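Side-chain contacts in VAPBC49 (Mycobacterium tuberculosis, PDB 5AF3), which is possibly the antitoxin of a type II toxin-antitoxin system, paired with the toxin VapC45, and probably binds DNA through a helix-turn-helix domain: residues A206-P211 / Q219-D224; A172-L177 / P189-G194. All coordinates share one frame; numbering follows the deposited sequence.

Contact 1: A206-P211 / Q219-D224; sequences ADVLGP and QAVADD
V221 lays one methyl branch against V208 and the other against P211, an apolar contact that joins helix 206-213 to helix 218-225 in the DUF433 region, a family of the helix-turn-helix clan. The side-chain contacts are carbon on carbon. CG1 of V221 lies 3.9 Å from CB of V208, so a methyl meets the branch point of the facing valine; the same methyl approaches the carbonyl O of V208 more loosely, at 4.1 Å. The other branch, CG2 of V221, meets CB of P211 at 3.8 Å. With CG1 anti to the backbone N (chi1 175°) and CG2 anti to the carbonyl carbon, one valine serves two residues nearly a helical turn apart on the facing helix. The backbones come closest at V208 and V221, whose CA atoms are 6.8 Å apart, near enough for a valine to close the gap.

Backbone hydrogen bonding differs between the two helices. In 219-224 it is regular: the N of D223 bonds to the O of Q219, and the N of D224 to the O of A220. In 206-211 the N of L209 makes only a weak bond to the O of A206, and the helix kinks at P211, whose ring nitrogen carries no hydrogen to give.

Further apolar packing surrounds this contact. L232 of helix 229-236 touches both V208 and V221, while Y225 lies against V208 and P211. V208 and V221 are therefore buried in a core shared by three helices. OD1 of D207 forms a salt bridge with NH2 of R204. The chemistry is apolar packing, which suggests that the fit of branched side chains, together with L232 and Y225, rather than polar pairing, governs how these short helices meet.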
ATOM      1  N   ALA A 206      13.373  -4.259   4.647  1.00 16.82           N
ATOM      2  CA  ALA A 206      13.737  -3.297   5.690  1.00 15.92           C
ATOM      3  C   ALA A 206      15.194  -2.818   5.534  1.00 17.41           C
ATOM      4  O   ALA A 206      15.519  -1.676   5.868  1.00 18.08           O
ATOM      5  CB  ALA A 206      13.486  -3.880   7.077  1.00 17.89           C
ATOM      6  N   ASP A 207      16.057  -3.672   4.975  1.00 16.36           N
ATOM      7  CA  ASP A 207      17.490  -3.346   4.939  1.00 15.09           C
ATOM      8  C   ASP A 207      17.893  -2.402   3.796  1.00 18.22           C
ATOM      9  O   ASP A 207      19.031  -1.867   3.789  1.00 19.02           O
ATOM     10  CB  ASP A 207      18.344  -4.634   4.959  1.00 16.03           C
ATOM     11  CG  ASP A 207      18.296  -5.335   6.312  1.00 20.16           C
ATOM     12  OD1 ASP A 207      18.092  -4.638   7.325  1.00 24.13           O
ATOM     13  OD2 ASP A 207      18.434  -6.580   6.375  1.00 21.49           O
ATOM     14  N   VAL A 208      16.968  -2.132   2.869  1.00 16.69           N
ATOM     15  CA  VAL A 208      17.297  -1.166   1.818  1.00 14.20           C
ATOM     16  C   VAL A 208      16.837   0.248   2.188  1.00 18.15           C
ATOM     17  O   VAL A 208      17.215   1.225   1.527  1.00 18.67           O
ATOM     18  CB  VAL A 208      16.826  -1.625   0.427  1.00 16.36           C
ATOM     19  CG1 VAL A 208      17.412  -3.036   0.101  1.00 18.46           C
ATOM     20  CG2 VAL A 208      15.281  -1.568   0.280  1.00 15.17           C
ATOM     21  N   LEU A 209      16.020   0.350   3.233  1.00 17.87           N
ATOM     22  CA  LEU A 209      15.366   1.650   3.580  1.00 16.71           C
ATOM     23  C   LEU A 209      16.337   2.641   4.208  1.00 19.85           C
ATOM     24  O   LEU A 209      16.345   3.828   3.866  1.00 19.29           O
ATOM     25  CB  LEU A 209      14.149   1.435   4.502  1.00 20.18           C
ATOM     26  CG  LEU A 209      13.037   0.558   3.899  1.00 24.31           C
ATOM     27  CD1 LEU A 209      11.800   0.465   4.777  1.00 25.42           C
ATOM     28  CD2 LEU A 209      12.653   1.070   2.512  1.00 24.09           C
ATOM     29  N   GLY A 210      17.161   2.144   5.129  1.00 17.14           N
ATOM     30  CA  GLY A 210      18.127   2.991   5.818  1.00 21.65           C
ATOM     31  C   GLY A 210      19.062   3.685   4.823  1.00 19.89           C
ATOM     32  O   GLY A 210      19.198   4.907   4.843  1.00 20.06           O
ATOM     33  N   PRO A 211      19.715   2.908   3.946  1.00 16.76           N
ATOM     34  CA  PRO A 211      20.610   3.485   2.946  1.00 18.35           C
ATOM     35  C   PRO A 211      19.922   4.541   2.036  1.00 15.37           C
ATOM     36  O   PRO A 211      20.508   5.593   1.762  1.00 15.50           O
ATOM     37  CB  PRO A 211      21.054   2.259   2.134  1.00 18.34           C
ATOM     38  CG  PRO A 211      20.890   1.118   3.090  1.00 19.96           C
ATOM     39  CD  PRO A 211      19.712   1.431   3.884  1.00 17.66           C
ATOM     40  N   GLN A 219      20.512   3.585  -7.749  1.00 19.91           N
ATOM     41  CA  GLN A 219      21.469   2.691  -8.436  1.00 23.07           C
ATOM     42  C   GLN A 219      22.466   2.056  -7.448  1.00 18.39           C
ATOM     43  O   GLN A 219      22.739   0.831  -7.523  1.00 23.55           O
ATOM     44  CB  GLN A 219      22.230   3.436  -9.573  1.00 22.87           C
ATOM     45  CG  GLN A 219      23.103   2.509 -10.434  1.00 27.23           C
ATOM     46  CD  GLN A 219      22.287   1.449 -11.154  1.00 29.57           C
ATOM     47  OE1 GLN A 219      22.438   0.237 -10.899  1.00 36.66           O
ATOM     48  NE2 GLN A 219      21.404   1.885 -12.048  1.00 27.59           N
ATOM     49  N   ALA A 220      22.988   2.879  -6.545  1.00 16.81           N
ATOM     50  CA  ALA A 220      23.975   2.437  -5.549  1.00 21.71           C
ATOM     51  C   ALA A 220      23.349   1.402  -4.628  1.00 22.58           C
ATOM     52  O   ALA A 220      23.926   0.349  -4.368  1.00 20.22           O
ATOM     53  CB  ALA A 220      24.486   3.591  -4.739  1.00 22.32           C
ATOM     54  N   VAL A 221      22.156   1.706  -4.132  1.00 18.57           N
ATOM     55  CA  VAL A 221      21.464   0.734  -3.252  1.00 17.42           C
ATOM     56  C   VAL A 221      21.130  -0.556  -4.011  1.00 18.05           C
ATOM     57  O   VAL A 221      21.368  -1.658  -3.501  1.00 21.30           O
ATOM     58  CB  VAL A 221      20.215   1.374  -2.590  1.00 18.85           C
ATOM     59  CG1 VAL A 221      19.428   0.327  -1.761  1.00 19.46           C
ATOM     60  CG2 VAL A 221      20.672   2.539  -1.671  1.00 12.29           C
ATOM     61  N   ALA A 222      20.634  -0.430  -5.243  1.00 20.98           N
ATOM     62  CA  ALA A 222      20.243  -1.610  -6.033  1.00 26.46           C
ATOM     63  C   ALA A 222      21.426  -2.550  -6.232  1.00 27.73           C
ATOM     64  O   ALA A 222      21.311  -3.759  -6.021  1.00 31.43           O
ATOM     65  CB  ALA A 222      19.647  -1.198  -7.364  1.00 25.68           C
ATOM     66  N   ASP A 223      22.568  -1.985  -6.607  1.00 29.62           N
ATOM     67  CA  ASP A 223      23.805  -2.748  -6.726  1.00 30.19           C
ATOM     68  C   ASP A 223      24.278  -3.391  -5.415  1.00 30.58           C
ATOM     69  O   ASP A 223      24.671  -4.580  -5.390  1.00 34.07           O
ATOM     70  CB  ASP A 223      24.904  -1.866  -7.327  1.00 31.18           C
ATOM     71  CG  ASP A 223      24.594  -1.438  -8.769  1.00 33.43           C
ATOM     72  OD1 ASP A 223      23.717  -2.047  -9.445  1.00 33.02           O
ATOM     73  OD2 ASP A 223      25.219  -0.460  -9.210  1.00 36.28           O
ATOM     74  N   ASP A 224      24.221  -2.626  -4.327  1.00 23.16           N
ATOM     75  CA  ASP A 224      24.662  -3.097  -3.035  1.00 19.01           C
ATOM     76  C   ASP A 224      23.789  -4.223  -2.499  1.00 20.30           C
ATOM     77  O   ASP A 224      24.267  -5.031  -1.713  1.00 23.69           O
ATOM     78  CB  ASP A 224      24.706  -1.953  -2.014  1.00 20.39           C
ATOM     79  CG  ASP A 224      25.902  -1.018  -2.218  1.00 25.35           C
ATOM     80  OD1 ASP A 224      26.731  -1.294  -3.098  1.00 28.79           O
ATOM     81  OD2 ASP A 224      26.003   0.001  -1.516  1.00 21.89           O
TER

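Contact 2: A172-L177 / P189-G194; sequences ASMIRL and PRRGYG
S173 and P189 mark the closest backbone approach, their CA atoms 7.5 Å apart, where strand 172-176, an inner strand of a four-stranded antiparallel sheet, passes the loop 189-194. The loop follows strand 185-187, the sheet neighbour of 172-176, and leads on to strand 197-198. A classic beta bulge interrupts the strand here: S173 and M174 both face S165 on strand 164-166. Within the loop, the N of G194 bonds to the O of R191 at 3.0 Å. G192, Y193 and G194 all have positive phi, so the chain coils tightly before it rejoins the sheet.

Two side chains of the loop reach the strand. The ring of P189 puts its CD 3.3 Å from the O of S173, a close approach of a carbon to a carbonyl oxygen; elsewhere the ring packs on F72 of helix 72-86 and on L17. R191 starts off to one side of the strand, but a bend at chi3 (-80°) brings its guanidinium to M174, and the side chain also touches V186.

M174 extends from the strand with CG anti to the backbone N (chi1 -165°), and the chain bends only at its last torsion. Its sulfur sits at the edge of the guanidinium, near the plane of that group. The charge of R191 is probably balanced beyond the two segments: NE pairs with OD2 of D188 and NH2 with OD1 of D199, two salt bridges that should hold the flat group in place and restrict its rotation. M174 also touches both of these aspartates, so its thioether lies against the ion-pair cluster at the protein surface, with SD 3.6 Å from NH2 of R191.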
ATOM      1  N   ALA A 172       1.516 -24.330   2.327  1.00 20.07           N
ATOM      2  CA  ALA A 172       2.296 -23.134   2.013  1.00 15.89           C
ATOM      3  C   ALA A 172       3.733 -23.122   2.615  1.00 15.92           C
ATOM      4  O   ALA A 172       3.941 -23.362   3.798  1.00 21.78           O
ATOM      5  CB  ALA A 172       1.549 -21.885   2.478  1.00 15.64           C
ATOM      6  N   SER A 173       4.682 -22.769   1.761  1.00 23.83           N
ATOM      7  CA  SER A 173       6.049 -22.574   2.194  1.00 22.51           C
ATOM      8  C   SER A 173       6.557 -21.154   1.863  1.00 24.43           C
ATOM      9  O   SER A 173       7.626 -20.741   2.343  1.00 20.74           O
ATOM     10  CB  SER A 173       6.904 -23.615   1.501  1.00 18.91           C
ATOM     11  OG  SER A 173       6.805 -23.458   0.098  1.00 22.30           O
ATOM     12  N   MET A 174       5.797 -20.403   1.058  1.00 23.81           N
ATOM     13  CA  MET A 174       6.217 -19.054   0.661  1.00 21.72           C
ATOM     14  C   MET A 174       4.992 -18.335   0.128  1.00 21.95           C
ATOM     15  O   MET A 174       4.115 -18.953  -0.493  1.00 19.18           O
ATOM     16  CB  MET A 174       7.286 -19.106  -0.457  1.00 21.31           C
ATOM     17  CG  MET A 174       8.039 -17.787  -0.695  1.00 26.54           C
ATOM     18  SD  MET A 174       9.580 -17.956  -1.661  1.00 25.50           S
ATOM     19  CE  MET A 174       9.075 -18.162  -3.332  1.00 26.41           C
ATOM     20  N   ILE A 175       4.947 -17.032   0.346  1.00 20.33           N
ATOM     21  CA  ILE A 175       3.848 -16.192  -0.161  1.00 18.77           C
ATOM     22  C   ILE A 175       4.454 -14.921  -0.778  1.00 17.64           C
ATOM     23  O   ILE A 175       5.160 -14.195  -0.091  1.00 18.57           O
ATOM     24  CB  ILE A 175       2.884 -15.755   0.975  1.00 18.91           C
ATOM     25  CG1 ILE A 175       2.339 -16.954   1.799  1.00 18.30           C
ATOM     26  CG2 ILE A 175       1.713 -14.854   0.415  1.00 20.36           C
ATOM     27  CD1 ILE A 175       1.913 -16.556   3.216  1.00 21.01           C
ATOM     28  N   ARG A 176       4.153 -14.680  -2.045  1.00 16.02           N
ATOM     29  CA  ARG A 176       4.566 -13.472  -2.735  1.00 18.41           C
ATOM     30  C   ARG A 176       3.546 -12.373  -2.419  1.00 22.36           C
ATOM     31  O   ARG A 176       2.327 -12.615  -2.524  1.00 20.90           O
ATOM     32  CB  ARG A 176       4.616 -13.714  -4.220  1.00 19.54           C
ATOM     33  CG  ARG A 176       4.941 -12.459  -5.042  1.00 19.86           C
ATOM     34  CD  ARG A 176       5.102 -12.769  -6.494  1.00 23.12           C
ATOM     35  NE  ARG A 176       5.367 -11.539  -7.244  1.00 24.53           N
ATOM     36  CZ  ARG A 176       4.413 -10.719  -7.673  1.00 28.14           C
ATOM     37  NH1 ARG A 176       3.138 -11.007  -7.420  1.00 22.05           N
ATOM     38  NH2 ARG A 176       4.727  -9.608  -8.352  1.00 26.92           N
ATOM     39  N   LEU A 177       4.043 -11.192  -2.059  1.00 18.88           N
ATOM     40  CA  LEU A 177       3.162 -10.051  -1.642  1.00 21.03           C
ATOM     41  C   LEU A 177       2.991  -9.126  -2.863  1.00 20.25           C
ATOM     42  O   LEU A 177       3.938  -8.440  -3.268  1.00 20.42           O
ATOM     43  CB  LEU A 177       3.734  -9.341  -0.400  1.00 22.31           C
ATOM     44  CG  LEU A 177       4.027 -10.237   0.812  1.00 23.08           C
ATOM     45  CD1 LEU A 177       4.669  -9.469   1.895  1.00 20.81           C
ATOM     46  CD2 LEU A 177       2.738 -10.914   1.350  1.00 22.17           C
ATOM     47  N   PRO A 189       9.770 -18.486   5.589  1.00 21.65           N
ATOM     48  CA  PRO A 189      10.340 -18.705   6.921  1.00 25.38           C
ATOM     49  C   PRO A 189      11.844 -19.088   6.862  1.00 22.92           C
ATOM     50  O   PRO A 189      12.527 -19.091   7.893  1.00 25.68           O
ATOM     51  CB  PRO A 189       9.491 -19.866   7.476  1.00 27.73           C
ATOM     52  CG  PRO A 189       9.060 -20.604   6.266  1.00 28.54           C
ATOM     53  CD  PRO A 189       8.785 -19.532   5.242  1.00 25.28           C
ATOM     54  N   ARG A 190      12.343 -19.394   5.673  1.00 27.72           N
ATOM     55  CA  ARG A 190      13.764 -19.813   5.527  1.00 30.55           C
ATOM     56  C   ARG A 190      14.717 -18.623   5.351  1.00 31.28           C
ATOM     57  O   ARG A 190      15.941 -18.816   5.303  1.00 25.34           O
ATOM     58  CB  ARG A 190      13.942 -20.763   4.346  1.00 32.89           C
ATOM     59  CG  ARG A 190      13.322 -22.127   4.521  1.00 39.61           C
ATOM     60  CD  ARG A 190      12.973 -22.704   3.158  1.00 48.81           C
ATOM     61  NE  ARG A 190      13.725 -23.905   2.793  1.00 54.92           N
ATOM     62  CZ  ARG A 190      14.924 -23.899   2.207  1.00 60.36           C
ATOM     63  NH1 ARG A 190      15.536 -22.751   1.939  1.00 64.22           N
ATOM     64  NH2 ARG A 190      15.528 -25.042   1.904  1.00 62.12           N
ATOM     65  N   ARG A 191      14.170 -17.405   5.194  1.00 26.71           N
ATOM     66  CA  ARG A 191      15.002 -16.216   4.910  1.00 24.20           C
ATOM     67  C   ARG A 191      14.475 -14.975   5.609  1.00 26.74           C
ATOM     68  O   ARG A 191      13.263 -14.749   5.652  1.00 23.61           O
ATOM     69  CB  ARG A 191      15.098 -15.923   3.409  1.00 18.71           C
ATOM     70  CG  ARG A 191      15.638 -17.081   2.518  1.00 20.24           C
ATOM     71  CD  ARG A 191      15.711 -16.653   1.090  1.00 22.60           C
ATOM     72  NE  ARG A 191      14.386 -16.725   0.460  1.00 22.11           N
ATOM     73  CZ  ARG A 191      14.082 -16.290  -0.764  1.00 22.06           C
ATOM     74  NH1 ARG A 191      14.991 -15.716  -1.578  1.00 19.96           N
ATOM     75  NH2 ARG A 191      12.835 -16.460  -1.198  1.00 23.75           N
ATOM     76  N   GLY A 192      15.377 -14.171   6.156  1.00 24.07           N
ATOM     77  CA  GLY A 192      14.989 -12.939   6.813  1.00 24.81           C
ATOM     78  C   GLY A 192      14.074 -13.137   8.020  1.00 27.18           C
ATOM     79  O   GLY A 192      13.311 -12.243   8.357  1.00 27.62           O
ATOM     80  N   TYR A 193      14.141 -14.310   8.656  1.00 33.60           N
ATOM     81  CA  TYR A 193      13.214 -14.708   9.743  1.00 35.57           C
ATOM     82  C   TYR A 193      11.718 -14.632   9.351  1.00 32.06           C
ATOM     83  O   TYR A 193      10.863 -14.402  10.199  1.00 33.14           O
ATOM     84  CB  TYR A 193      13.471 -13.922  11.042  1.00 43.14           C
ATOM     85  CG  TYR A 193      14.941 -13.721  11.372  1.00 48.38           C
ATOM     86  CD1 TYR A 193      15.746 -14.801  11.763  1.00 50.46           C
ATOM     87  CD2 TYR A 193      15.527 -12.458  11.268  1.00 48.69           C
ATOM     88  CE1 TYR A 193      17.097 -14.628  12.049  1.00 50.92           C
ATOM     89  CE2 TYR A 193      16.880 -12.268  11.548  1.00 51.68           C
ATOM     90  CZ  TYR A 193      17.658 -13.360  11.941  1.00 50.12           C
ATOM     91  OH  TYR A 193      18.997 -13.172  12.228  1.00 51.50           O
ATOM     92  N   GLY A 194      11.418 -14.814   8.076  1.00 25.95           N
ATOM     93  CA  GLY A 194      10.017 -14.764   7.603  1.00 25.61           C
ATOM     94  C   GLY A 194       9.483 -13.362   7.304  1.00 28.13           C
ATOM     95  O   GLY A 194       8.353 -13.218   6.820  1.00 24.77           O
TER

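How the contacts relate
From the N terminus, the chain passes many helices and strands before strand 172-176 opens contact 2. It then runs through strand 185-187 and closes the contact at the loop 189-194, 12 residues on from the first segment. Strand 197-198 follows, and contact 1 then opens in helix 206-213 and closes in helix 218-225 across a still shorter connection. The two loops are in series, neither nested nor crossing. The centres of contact 1 and contact 2 lie about 21 Å apart, and the nearest atoms of contact 1 and contact 2 about 7 Å apart. Contact 2 ties a surface loop to the four-stranded sheet nearer the middle of the chain, whereas contact 1 packs the helices farther out.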